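Long-range contacts in nodulation protein S (Bradyrhizobium sp., PDB 3OFJ), which probably uses S-adenosylmethionine to methylate an intermediate in the synthesis of the Nod factor signal: residues L69-K74 with K94-I99; T77-M82 with S100-D105; T104-F109 with R134-N139; T171-L176 with L198-R203. All coordinates share one frame; numbering follows the deposited sequence.

How the contacts relate
Four contacts sample a Rossmann-like methyltransferase fold, a central sheet with helices on both faces. Contacts 1 and 2 lie about 15 Å apart between centres; they share the neighbouring strands 73-79 and 99-102, and their segments alternate along the chain. Contact 3 reuses T104 and D105 and packs the loop after strand 99-102 on helix 130-142, its centre about 12 Å from that of contact 2. Contact 4 comes last, its centre about 16 Å from that of contact 3, packing helix 169-179 on strand 197-203. I137 of contact 3 meets V172, I175 and L176 of contact 4. Contacts 2 and 3 hold D80, D105 and I106 of the S-adenosylhomocysteine site; contacts 1 and 4 are structural packing away from it.

Contact 1: residues L69-K74 with K94-I99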
loop_
_atom_site.group_PDB
_atom_site.type_symbol
_atom_site.label_atom_id
_atom_site.label_comp_id
_atom_site.label_asym_id
_atom_site.label_seq_id
_atom_site.Cartn_x
_atom_site.Cartn_y
_atom_site.Cartn_z
ATOM N N LEU A 69 6.547 2.625 9.359
ATOM C CA LEU A 69 7.095 1.411 8.697
ATOM C C LEU A 69 8.612 1.430 8.648
ATOM O O LEU A 69 9.257 0.405 8.926
ATOM C CB LEU A 69 6.556 1.332 7.293
ATOM C CG LEU A 69 6.573 0.058 6.476
ATOM C CD1 LEU A 69 5.864 -1.137 7.138
ATOM C CD2 LEU A 69 6.003 0.345 5.077
ATOM N N ALA A 70 9.220 2.581 8.322
ATOM C CA ALA A 70 10.694 2.578 8.148
ATOM C C ALA A 70 11.411 1.770 9.226
ATOM O O ALA A 70 12.209 0.888 8.870
ATOM C CB ALA A 70 11.281 3.977 8.073
ATOM N N PRO A 71 11.096 2.006 10.536
ATOM C CA PRO A 71 11.916 1.366 11.580
ATOM C C PRO A 71 11.907 -0.173 11.546
ATOM O O PRO A 71 12.762 -0.762 12.160
ATOM C CB PRO A 71 11.309 1.910 12.894
ATOM C CG PRO A 71 10.580 3.153 12.463
ATOM C CD PRO A 71 9.981 2.746 11.158
ATOM N N HIS A 72 10.966 -0.793 10.828
ATOM C CA HIS A 72 10.806 -2.254 10.813
ATOM C C HIS A 72 11.258 -2.951 9.528
ATOM O O HIS A 72 11.060 -4.162 9.363
ATOM C CB HIS A 72 9.376 -2.563 11.109
ATOM C CG HIS A 72 8.890 -1.888 12.365
ATOM N ND1 HIS A 72 9.274 -2.287 13.628
ATOM C CD2 HIS A 72 8.089 -0.825 12.546
ATOM C CE1 HIS A 72 8.716 -1.510 14.528
ATOM N NE2 HIS A 72 7.976 -0.624 13.898
ATOM N N CYS A 73 11.913 -2.169 8.660
ATOM C CA CYS A 73 12.384 -2.567 7.354
ATOM C C CYS A 73 13.882 -2.417 7.338
ATOM O O CYS A 73 14.429 -1.399 7.754
ATOM C CB CYS A 73 11.847 -1.584 6.335
ATOM S SG CYS A 73 10.083 -1.738 6.115
ATOM N N LYS A 74 14.559 -3.420 6.841
ATOM C CA LYS A 74 15.964 -3.279 6.711
ATOM C C LYS A 74 16.205 -2.296 5.558
ATOM O O LYS A 74 17.004 -1.391 5.705
ATOM C CB LYS A 74 16.609 -4.665 6.524
ATOM C CG LYS A 74 18.132 -4.680 6.546
ATOM C CD LYS A 74 18.652 -5.945 7.286
ATOM C CE LYS A 74 18.859 -7.141 6.341
ATOM N NZ LYS A 74 19.628 -6.725 5.132
ATOM N N LYS A 94 13.624 11.980 7.255
ATOM C CA LYS A 94 15.094 12.282 7.093
ATOM C C LYS A 94 16.022 11.415 7.954
ATOM O O LYS A 94 17.138 11.069 7.525
ATOM C CB LYS A 94 15.448 13.777 7.392
ATOM N N ARG A 95 15.547 11.098 9.162
ATOM C CA ARG A 95 16.349 10.475 10.225
ATOM C C ARG A 95 16.859 9.056 9.880
ATOM O O ARG A 95 17.868 8.626 10.455
ATOM C CB ARG A 95 15.577 10.471 11.564
ATOM C CG ARG A 95 15.118 9.106 12.018
ATOM C CD ARG A 95 14.232 9.172 13.243
ATOM N NE ARG A 95 14.752 8.222 14.222
ATOM C CZ ARG A 95 14.045 7.694 15.222
ATOM N NH1 ARG A 95 12.769 7.995 15.366
ATOM N NH2 ARG A 95 14.610 6.849 16.077
ATOM N N TRP A 96 16.181 8.358 8.958
ATOM C CA TRP A 96 16.522 6.986 8.568
ATOM C C TRP A 96 17.237 7.007 7.217
ATOM O O TRP A 96 16.863 7.778 6.345
ATOM C CB TRP A 96 15.248 6.100 8.476
ATOM C CG TRP A 96 14.519 5.875 9.818
ATOM C CD1 TRP A 96 14.928 5.060 10.893
ATOM C CD2 TRP A 96 13.246 6.427 10.199
ATOM N NE1 TRP A 96 13.971 5.110 11.891
ATOM C CE2 TRP A 96 12.947 5.949 11.501
ATOM C CE3 TRP A 96 12.351 7.314 9.582
ATOM C CZ2 TRP A 96 11.760 6.328 12.197
ATOM C CZ3 TRP A 96 11.178 7.705 10.285
ATOM C CH2 TRP A 96 10.890 7.206 11.578
ATOM N N SER A 97 18.236 6.152 7.031
ATOM C CA SER A 97 19.095 6.210 5.830
ATOM C C SER A 97 18.918 5.058 4.893
ATOM O O SER A 97 19.657 4.971 3.928
ATOM C CB SER A 97 20.567 6.289 6.202
ATOM O OG SER A 97 20.877 5.238 7.087
ATOM N N HIS A 98 17.942 4.192 5.197
ATOM C CA HIS A 98 17.639 2.996 4.430
ATOM C C HIS A 98 16.345 3.149 3.605
ATOM O O HIS A 98 15.806 2.160 3.101
ATOM C CB HIS A 98 17.525 1.804 5.369
ATOM C CG HIS A 98 16.348 1.876 6.291
ATOM N ND1 HIS A 98 16.294 2.734 7.365
ATOM C CD2 HIS A 98 15.172 1.192 6.302
ATOM C CE1 HIS A 98 15.131 2.592 7.987
ATOM N NE2 HIS A 98 14.443 1.638 7.383
ATOM N N ILE A 99 15.864 4.383 3.430
ATOM C CA ILE A 99 14.658 4.636 2.615
ATOM C C ILE A 99 15.097 5.265 1.324
ATOM O O ILE A 99 15.942 6.169 1.286
ATOM C CB ILE A 99 13.631 5.660 3.271
ATOM C CG1 ILE A 99 13.242 5.209 4.655
ATOM C CG2 ILE A 99 12.404 5.743 2.423
ATOM C CD1 ILE A 99 12.611 6.262 5.493
#
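A70 is met from two directions, by the indole of W96 and the imidazole of H98, where the turn after helix 64-69 faces the loop that leads into strand 99-102. The tight part centres on the A70 methyl. Its CB sits over one face of the W96 indole, a CH-pi contact 4.1 Å from the centroid of the six-membered ring, and meets CD1 of I99 at 3.7 Å. CG of R95 lies over the opposite face of W96, so the indole is sandwiched between its own neighbour and the turn. P71 adds CG at 3.4 Å from CZ2 of W96.

The polar link is one bond: NE2 of H98 donates to O of A70 at 2.8 Å with an angle of 155°. With chi1 of 67°, CG of H98 lies between its backbone N and carbonyl carbon, a rotation that carries the ring across to the turn. The acceptor lies near the ring plane, whereas NE2 comes from above the carbonyl plane; N of C73 reaches the same oxygen from the other face.

Toward solvent the contact slackens: beyond its touch on the indole P71 is exposed, and K74, its CB pointing away, comes near only through its carbonyl O, 3.2 Å from CD2 of H98. The chemistry implies that NE2 carries a hydrogen, and the carbonyls of C73 and K74 close by would probably polarise the imidazole.

Contact 2: residues T77-M82 with S100-D105; sequences TVIDVM and SWAATD
Strands 77-79 and 100-102 run parallel in register, their axes 4.7 Å apart at closest and turned by 23°, joined by three backbone hydrogen bonds: N of V78 to O of S100, N of A102 to O of V78, and N of D80 to O of A102. They are the two strands of a beta-alpha-beta unit in the Rossmann-like sheet, with helix 83-92 as the connection and 99-102 as an outermost strand.

Side chains alternate between the faces. V78 and W101 lie side by side: CG1 of V78 comes 3.8 Å from CZ3 of the indole, while CG2 stands over a ring face. W101 turns CG anti to its carbonyl carbon (chi1 -56°), which lets the six-membered ring lean back across the neighbouring strand; I86 and A89 of helix 83-92 and T66 of helix 64-69 also touch it. Replacing this tryptophan by an alanine is likely to open a gap beneath those two helices and leave the V78 methyls without their aromatic cover. On the other face CG2 of I79 meets CB of A102 at 3.7 Å.

Beyond the strands the two segments still run alongside each other, and CG1 of V81 packs 3.7 Å from CB of D105. D80 and D105 both belong to the S-adenosylhomocysteine site; D80, just past the second strand, is probably the acid that binds ribose in this fold. The D80 carboxylate is itself held at both oxygens: OD2 accepts from N of C60, and in an Asx turn OD1 accepts from N of M82 at 3.0 Å.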
loop_
_atom_site.group_PDB
_atom_site.type_symbol
_atom_site.label_atom_id
_atom_site.label_comp_id
_atom_site.label_asym_id
_atom_site.label_seq_id
_atom_site.Cartn_x
_atom_site.Cartn_y
_atom_site.Cartn_z
ATOM N N THR A 77 11.605 1.068 0.176
ATOM C CA THR A 77 11.465 1.837 -1.066
ATOM C C THR A 77 10.038 2.303 -1.166
ATOM O O THR A 77 9.109 1.517 -0.931
ATOM C CB THR A 77 11.704 0.974 -2.264
ATOM O OG1 THR A 77 13.043 0.456 -2.204
ATOM C CG2 THR A 77 11.541 1.799 -3.579
ATOM N N VAL A 78 9.855 3.578 -1.505
ATOM C CA VAL A 78 8.541 4.181 -1.551
ATOM C C VAL A 78 8.296 4.795 -2.910
ATOM O O VAL A 78 9.086 5.582 -3.405
ATOM C CB VAL A 78 8.426 5.254 -0.498
ATOM C CG1 VAL A 78 7.049 5.853 -0.515
ATOM C CG2 VAL A 78 8.758 4.653 0.838
ATOM N N ILE A 79 7.181 4.462 -3.521
ATOM C CA ILE A 79 6.917 4.979 -4.871
ATOM C C ILE A 79 5.645 5.879 -4.901
ATOM O O ILE A 79 4.633 5.574 -4.228
ATOM C CB ILE A 79 6.960 3.858 -5.975
ATOM C CG1 ILE A 79 5.870 2.812 -5.829
ATOM C CG2 ILE A 79 8.290 3.099 -5.980
ATOM C CD1 ILE A 79 5.738 1.953 -7.144
ATOM N N ASP A 80 5.735 7.000 -5.650
ATOM C CA ASP A 80 4.728 8.026 -5.681
ATOM C C ASP A 80 4.793 8.824 -6.953
ATOM O O ASP A 80 5.815 9.481 -7.223
ATOM C CB ASP A 80 4.925 9.020 -4.558
ATOM C CG ASP A 80 3.615 9.673 -4.160
ATOM O OD1 ASP A 80 3.167 10.665 -4.823
ATOM O OD2 ASP A 80 3.008 9.147 -3.190
ATOM N N VAL A 81 3.670 8.831 -7.692
ATOM C CA VAL A 81 3.571 9.543 -8.957
ATOM C C VAL A 81 3.962 10.998 -8.794
ATOM O O VAL A 81 4.460 11.597 -9.746
ATOM C CB VAL A 81 2.129 9.499 -9.570
ATOM C CG1 VAL A 81 2.080 8.730 -10.926
ATOM C CG2 VAL A 81 1.121 8.983 -8.558
ATOM N N MET A 82 3.726 11.571 -7.604
ATOM C CA MET A 82 3.858 13.051 -7.379
ATOM C C MET A 82 5.168 13.451 -6.665
ATOM O O MET A 82 5.332 13.178 -5.473
ATOM C CB MET A 82 2.627 13.654 -6.652
ATOM C CG MET A 82 1.299 13.582 -7.414
ATOM S SD MET A 82 1.278 14.364 -9.069
ATOM C CE MET A 82 1.156 12.983 -10.231
ATOM N N SER A 100 14.506 4.798 0.254
ATOM C CA SER A 100 14.652 5.491 -0.974
ATOM C C SER A 100 13.279 5.720 -1.625
ATOM O O SER A 100 12.284 5.049 -1.323
ATOM C CB SER A 100 15.519 4.668 -1.841
ATOM O OG SER A 100 14.820 3.502 -2.125
ATOM N N TRP A 101 13.247 6.680 -2.537
ATOM C CA TRP A 101 12.016 7.213 -3.078
ATOM C C TRP A 101 12.057 7.128 -4.592
ATOM O O TRP A 101 13.101 7.358 -5.179
ATOM C CB TRP A 101 11.888 8.667 -2.615
ATOM C CG TRP A 101 11.952 8.766 -1.075
ATOM C CD1 TRP A 101 13.089 8.765 -0.295
ATOM C CD2 TRP A 101 10.837 8.870 -0.149
ATOM N NE1 TRP A 101 12.746 8.876 1.043
ATOM C CE2 TRP A 101 11.372 8.922 1.154
ATOM C CE3 TRP A 101 9.455 8.908 -0.300
ATOM C CZ2 TRP A 101 10.562 9.027 2.293
ATOM C CZ3 TRP A 101 8.651 8.991 0.844
ATOM C CH2 TRP A 101 9.199 9.067 2.113
ATOM N N ALA A 102 10.940 6.803 -5.235
ATOM C CA ALA A 102 10.898 6.839 -6.692
ATOM C C ALA A 102 9.669 7.612 -7.151
ATOM O O ALA A 102 8.575 7.299 -6.683
ATOM C CB ALA A 102 10.918 5.414 -7.281
ATOM N N ALA A 103 9.865 8.622 -8.024
ATOM C CA ALA A 103 8.784 9.396 -8.621
ATOM C C ALA A 103 8.237 8.707 -9.837
ATOM O O ALA A 103 8.566 9.080 -10.966
ATOM C CB ALA A 103 9.236 10.788 -9.017
ATOM N N THR A 104 7.394 7.712 -9.621
ATOM C CA THR A 104 6.947 6.874 -10.725
ATOM C C THR A 104 5.741 6.148 -10.191
ATOM O O THR A 104 5.476 6.231 -9.014
ATOM C CB THR A 104 8.037 5.850 -11.202
ATOM O OG1 THR A 104 7.559 5.170 -12.360
ATOM C CG2 THR A 104 8.331 4.769 -10.162
ATOM N N ASP A 105 5.040 5.423 -11.043
ATOM C CA ASP A 105 3.826 4.727 -10.677
ATOM C C ASP A 105 4.083 3.234 -10.778
ATOM O O ASP A 105 5.067 2.815 -11.355
ATOM C CB ASP A 105 2.683 5.142 -11.628
ATOM C CG ASP A 105 3.071 5.027 -13.077
ATOM O OD1 ASP A 105 3.321 6.084 -13.714
ATOM O OD2 ASP A 105 3.210 3.876 -13.565
#

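Contact 3: residues T104-F109 with R134-N139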
loop_
_atom_site.group_PDB
_atom_site.type_symbol
_atom_site.label_atom_id
_atom_site.label_comp_id
_atom_site.label_asym_id
_atom_site.label_seq_id
_atom_site.Cartn_x
_atom_site.Cartn_y
_atom_site.Cartn_z
ATOM N N THR A 104 7.394 7.712 -9.621
ATOM C CA THR A 104 6.947 6.874 -10.725
ATOM C C THR A 104 5.741 6.148 -10.191
ATOM O O THR A 104 5.476 6.231 -9.014
ATOM C CB THR A 104 8.037 5.850 -11.202
ATOM O OG1 THR A 104 7.559 5.170 -12.360
ATOM C CG2 THR A 104 8.331 4.769 -10.162
ATOM N N ASP A 105 5.040 5.423 -11.043
ATOM C CA ASP A 105 3.826 4.727 -10.677
ATOM C C ASP A 105 4.083 3.234 -10.778
ATOM O O ASP A 105 5.067 2.815 -11.355
ATOM C CB ASP A 105 2.683 5.142 -11.628
ATOM C CG ASP A 105 3.071 5.027 -13.077
ATOM O OD1 ASP A 105 3.321 6.084 -13.714
ATOM O OD2 ASP A 105 3.210 3.876 -13.565
ATOM N N ILE A 106 3.159 2.434 -10.283
ATOM C CA ILE A 106 3.300 0.988 -10.309
ATOM C C ILE A 106 3.126 0.328 -11.702
ATOM O O ILE A 106 3.363 -0.883 -11.852
ATOM C CB ILE A 106 2.360 0.358 -9.275
ATOM C CG1 ILE A 106 2.710 -1.104 -9.014
ATOM C CG2 ILE A 106 0.899 0.592 -9.667
ATOM C CD1 ILE A 106 4.160 -1.351 -8.632
ATOM N N LEU A 107 2.730 1.080 -12.717
ATOM C CA LEU A 107 2.700 0.507 -14.063
ATOM C C LEU A 107 4.108 0.571 -14.624
ATOM O O LEU A 107 4.604 -0.381 -15.232
ATOM C CB LEU A 107 1.724 1.253 -14.992
ATOM C CG LEU A 107 0.241 1.371 -14.597
ATOM C CD1 LEU A 107 -0.537 2.332 -15.526
ATOM C CD2 LEU A 107 -0.386 0.009 -14.633
ATOM N N GLN A 108 4.769 1.700 -14.402
ATOM C CA GLN A 108 6.055 1.947 -15.032
ATOM C C GLN A 108 7.219 1.394 -14.230
ATOM O O GLN A 108 8.284 1.242 -14.766
ATOM C CB GLN A 108 6.263 3.446 -15.224
ATOM C CG GLN A 108 5.443 4.103 -16.323
ATOM C CD GLN A 108 6.108 5.393 -16.840
ATOM O OE1 GLN A 108 5.457 6.216 -17.495
ATOM N NE2 GLN A 108 7.417 5.570 -16.550
ATOM N N PHE A 109 7.044 1.132 -12.948
ATOM C CA PHE A 109 8.145 0.773 -12.092
ATOM C C PHE A 109 8.524 -0.717 -12.140
ATOM O O PHE A 109 7.648 -1.609 -12.238
ATOM C CB PHE A 109 7.712 1.145 -10.665
ATOM C CG PHE A 109 8.700 0.775 -9.572
ATOM C CD1 PHE A 109 9.876 1.505 -9.382
ATOM C CD2 PHE A 109 8.438 -0.288 -8.722
ATOM C CE1 PHE A 109 10.800 1.163 -8.354
ATOM C CE2 PHE A 109 9.338 -0.643 -7.685
ATOM C CZ PHE A 109 10.519 0.080 -7.491
ATOM N N ARG A 134 -5.443 -4.321 -13.704
ATOM C CA ARG A 134 -4.981 -5.699 -13.820
ATOM C C ARG A 134 -3.465 -5.743 -13.946
ATOM O O ARG A 134 -2.819 -6.490 -13.223
ATOM C CB ARG A 134 -5.708 -6.438 -14.973
ATOM C CG ARG A 134 -7.242 -6.261 -14.911
ATOM C CD ARG A 134 -8.114 -7.151 -15.895
ATOM N NE ARG A 134 -8.874 -8.127 -15.106
ATOM C CZ ARG A 134 -8.341 -9.195 -14.503
ATOM N NH1 ARG A 134 -7.024 -9.477 -14.619
ATOM N NH2 ARG A 134 -9.128 -9.988 -13.771
ATOM N N THR A 135 -2.916 -4.933 -14.861
ATOM C CA THR A 135 -1.466 -4.765 -15.056
ATOM C C THR A 135 -0.727 -4.388 -13.743
ATOM O O THR A 135 0.339 -4.937 -13.486
ATOM C CB THR A 135 -1.222 -3.632 -16.080
ATOM O OG1 THR A 135 -1.819 -3.956 -17.327
ATOM C CG2 THR A 135 0.234 -3.329 -16.281
ATOM N N ALA A 136 -1.289 -3.447 -12.946
ATOM C CA ALA A 136 -0.640 -2.882 -11.741
ATOM C C ALA A 136 -0.482 -3.978 -10.770
ATOM O O ALA A 136 0.553 -4.098 -10.103
ATOM C CB ALA A 136 -1.507 -1.780 -11.087
ATOM N N ILE A 137 -1.564 -4.757 -10.679
ATOM C CA ILE A 137 -1.620 -5.932 -9.814
ATOM C C ILE A 137 -0.564 -6.994 -10.190
ATOM O O ILE A 137 0.151 -7.436 -9.289
ATOM C CB ILE A 137 -3.055 -6.432 -9.597
ATOM C CG1 ILE A 137 -3.813 -5.339 -8.860
ATOM C CG2 ILE A 137 -3.065 -7.643 -8.724
ATOM C CD1 ILE A 137 -5.174 -5.716 -8.350
ATOM N N ASP A 138 -0.446 -7.336 -11.488
ATOM C CA ASP A 138 0.627 -8.200 -11.997
ATOM C C ASP A 138 2.028 -7.718 -11.617
ATOM O O ASP A 138 2.912 -8.525 -11.271
ATOM C CB ASP A 138 0.628 -8.287 -13.527
ATOM C CG ASP A 138 -0.543 -9.067 -14.102
ATOM O OD1 ASP A 138 -1.513 -9.461 -13.365
ATOM O OD2 ASP A 138 -0.476 -9.265 -15.348
ATOM N N ASN A 139 2.265 -6.413 -11.743
ATOM C CA ASN A 139 3.573 -5.917 -11.392
ATOM C C ASN A 139 3.837 -6.165 -9.911
ATOM O O ASN A 139 4.896 -6.664 -9.575
ATOM C CB ASN A 139 3.784 -4.474 -11.816
ATOM C CG ASN A 139 3.527 -4.271 -13.308
ATOM O OD1 ASN A 139 3.531 -3.129 -13.789
ATOM N ND2 ASN A 139 3.292 -5.380 -14.056
#
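I106 and L107 press against A136 and T135 in an apolar loop-on-helix contact of the Rossmann-like fold, where the chain leaving strand 99-102 passes helix 130-142. The packing is small and mostly aliphatic. CG2 of I106 rests on CB of A136 at 3.7 Å, with the CA atoms of L107 and A136 only 5.3 Å apart; an alanine at this point of the helix lets the loop come close. With CG1 of I106 anti to its backbone N (chi1 -166°), that branch runs past the helix, 3.8 Å from the carbonyl O of A136, while CG2 takes the methyl. M140 and M143 touch the same isoleucine.

N139, one turn further along the helix, brings CB to 3.6 Å from the carbonyl O of I106.

Within the loop, D105 ties the backbone back on itself. Its OD2 accepts from N of Q108 at 2.8 Å, met nearly along the C-O axis, and more weakly from N of L107, an Asx motif that accompanies the helical backbone angles of residues 106-108. I106 belongs, like D105, to the S-adenosylhomocysteine site and packs on A136, consistent with helix 130-142 backing that part of the pocket.

L107 and T135 cross at about a right angle. OG1 of T135 is bonded back to O of T131, leaving the methyl to face the loop: CG2 of T135 lies 3.8 Å from CD2 of L107.

Contact 4: residues T171-L176 with L198-R203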
loop_
_atom_site.group_PDB
_atom_site.type_symbol
_atom_site.label_atom_id
_atom_site.label_comp_id
_atom_site.label_asym_id
_atom_site.label_seq_id
_atom_site.Cartn_x
_atom_site.Cartn_y
_atom_site.Cartn_z
ATOM N N THR A 171 -13.038 -5.023 -5.670
ATOM C CA THR A 171 -12.608 -5.381 -7.021
ATOM C C THR A 171 -11.135 -5.731 -7.037
ATOM O O THR A 171 -10.740 -6.739 -7.605
ATOM C CB THR A 171 -12.864 -4.255 -8.037
ATOM O OG1 THR A 171 -14.176 -3.720 -7.832
ATOM C CG2 THR A 171 -12.761 -4.798 -9.467
ATOM N N VAL A 172 -10.327 -4.889 -6.413
ATOM C CA VAL A 172 -8.895 -5.163 -6.260
ATOM C C VAL A 172 -8.676 -6.450 -5.471
ATOM O O VAL A 172 -7.795 -7.242 -5.795
ATOM C CB VAL A 172 -8.142 -3.975 -5.613
ATOM C CG1 VAL A 172 -6.681 -4.278 -5.489
ATOM C CG2 VAL A 172 -8.291 -2.745 -6.461
ATOM N N ILE A 173 -9.502 -6.682 -4.463
ATOM C CA ILE A 173 -9.310 -7.853 -3.634
ATOM C C ILE A 173 -9.717 -9.101 -4.380
ATOM O O ILE A 173 -9.247 -10.181 -4.074
ATOM C CB ILE A 173 -9.996 -7.754 -2.254
ATOM C CG1 ILE A 173 -9.057 -7.047 -1.261
ATOM C CG2 ILE A 173 -10.283 -9.139 -1.719
ATOM C CD1 ILE A 173 -9.748 -6.244 -0.146
ATOM N N THR A 174 -10.578 -8.952 -5.373
ATOM C CA THR A 174 -10.975 -10.099 -6.201
ATOM C C THR A 174 -9.834 -10.522 -7.139
ATOM O O THR A 174 -9.580 -11.721 -7.338
ATOM C CB THR A 174 -12.252 -9.784 -6.999
ATOM O OG1 THR A 174 -13.229 -9.252 -6.094
ATOM C CG2 THR A 174 -12.783 -11.039 -7.697
ATOM N N ILE A 175 -9.145 -9.517 -7.682
ATOM C CA ILE A 175 -8.045 -9.740 -8.590
ATOM C C ILE A 175 -6.843 -10.259 -7.824
ATOM O O ILE A 175 -6.156 -11.155 -8.301
ATOM C CB ILE A 175 -7.664 -8.454 -9.335
ATOM C CG1 ILE A 175 -8.817 -7.982 -10.220
ATOM C CG2 ILE A 175 -6.351 -8.650 -10.143
ATOM C CD1 ILE A 175 -8.735 -6.517 -10.545
ATOM N N LEU A 176 -6.585 -9.705 -6.637
ATOM C CA LEU A 176 -5.388 -10.099 -5.892
ATOM C C LEU A 176 -5.486 -11.575 -5.512
ATOM O O LEU A 176 -4.528 -12.308 -5.635
ATOM C CB LEU A 176 -5.146 -9.184 -4.672
ATOM C CG LEU A 176 -4.418 -7.835 -4.822
ATOM C CD1 LEU A 176 -4.788 -6.872 -3.667
ATOM C CD2 LEU A 176 -2.855 -7.981 -4.948
ATOM N N LEU A 198 -11.383 -1.057 3.799
ATOM C CA LEU A 198 -11.142 -2.448 3.993
ATOM C C LEU A 198 -9.682 -2.777 3.707
ATOM O O LEU A 198 -9.121 -2.307 2.718
ATOM C CB LEU A 198 -12.068 -3.215 3.080
ATOM C CG LEU A 198 -11.707 -4.634 2.646
ATOM C CD1 LEU A 198 -11.364 -5.590 3.796
ATOM C CD2 LEU A 198 -12.858 -5.172 1.749
ATOM N N LEU A 199 -9.076 -3.581 4.571
ATOM C CA LEU A 199 -7.673 -3.927 4.450
ATOM C C LEU A 199 -7.576 -5.427 4.382
ATOM O O LEU A 199 -8.290 -6.102 5.050
ATOM C CB LEU A 199 -6.849 -3.387 5.657
ATOM C CG LEU A 199 -7.333 -2.109 6.364
ATOM C CD1 LEU A 199 -6.422 -1.805 7.446
ATOM C CD2 LEU A 199 -7.460 -0.879 5.448
ATOM N N ALA A 200 -6.670 -5.955 3.597
ATOM C CA ALA A 200 -6.526 -7.396 3.527
ATOM C C ALA A 200 -5.055 -7.707 3.373
ATOM O O ALA A 200 -4.299 -6.874 2.890
ATOM C CB ALA A 200 -7.289 -7.942 2.327
ATOM N N ARG A 201 -4.649 -8.907 3.754
ATOM C CA ARG A 201 -3.266 -9.236 3.746
ATOM C C ARG A 201 -3.160 -10.535 3.019
ATOM O O ARG A 201 -3.806 -11.495 3.380
ATOM C CB ARG A 201 -2.726 -9.300 5.166
ATOM C CG ARG A 201 -1.452 -10.101 5.356
ATOM C CD ARG A 201 -0.789 -9.669 6.614
ATOM N NE ARG A 201 0.544 -10.236 6.702
ATOM C CZ ARG A 201 0.819 -11.388 7.315
ATOM N NH1 ARG A 201 -0.151 -12.078 7.917
ATOM N NH2 ARG A 201 2.069 -11.843 7.330
ATOM N N PHE A 202 -2.328 -10.540 1.977
ATOM C CA PHE A 202 -2.127 -11.678 1.116
ATOM C C PHE A 202 -0.697 -12.164 1.293
ATOM O O PHE A 202 0.219 -11.359 1.576
ATOM C CB PHE A 202 -2.402 -11.271 -0.347
ATOM C CG PHE A 202 -3.815 -10.804 -0.578
ATOM C CD1 PHE A 202 -4.786 -11.680 -0.993
ATOM C CD2 PHE A 202 -4.176 -9.498 -0.349
ATOM C CE1 PHE A 202 -6.098 -11.257 -1.165
ATOM C CE2 PHE A 202 -5.490 -9.069 -0.524
ATOM C CZ PHE A 202 -6.447 -9.948 -0.927
ATOM N N ARG A 203 -0.521 -13.478 1.137
ATOM C CA ARG A 203 0.792 -14.129 1.070
ATOM C C ARG A 203 1.068 -14.501 -0.375
ATOM O O ARG A 203 0.148 -14.853 -1.129
ATOM C CB ARG A 203 0.754 -15.407 1.899
ATOM C CG ARG A 203 2.033 -16.241 2.026
ATOM C CD ARG A 203 1.833 -17.335 3.155
ATOM N NE ARG A 203 1.150 -16.783 4.349
ATOM C CZ ARG A 203 1.739 -16.418 5.503
ATOM N NH1 ARG A 203 3.057 -16.587 5.690
ATOM N NH2 ARG A 203 1.004 -15.884 6.488
#
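Strand 197-203 turns L198, A200 and F202 toward I173 and L176, one turn apart on helix 169-179, in a buried contact. The short segments run almost parallel, 9° apart with axes 10.2 Å from each other, as is usual for a helix laid along a sheet. The strand alternates: those three residues face this helix, while L199 and R201 touch helix 33-47 on the other side of the sheet.

Aliphatic packing gathers at the end of I173. It meets L198 tip to tip, CD1 lying 3.8 Å from CG of the leucine, and the same methyl is 3.9 Å from CB of A200. The alanine brings only a methyl, and I173 reaches across to it. R185 and F152 of the flanking strands also touch this isoleucine.

Aromatic contacts involve F202, whose ring is approached in two ways. CB of L176 stands over the centre of one face, a CH-pi contact 4.1 Å from the centroid and 12° off the normal. CG1 of I173 instead comes to the ring edge in its plane, 3.9 Å from CZ. A chi1 of -61° swings the F202 ring toward the helix, one face to L176 and an edge to I173.

A serine in place of I173 would probably leave L198 and A200 facing a gap and free F202 along one edge. With no hydrogen bond between the segments, helix and strand are held by shape and the exclusion of water, and their polar backbone groups are left to bond within the helix and across the sheet.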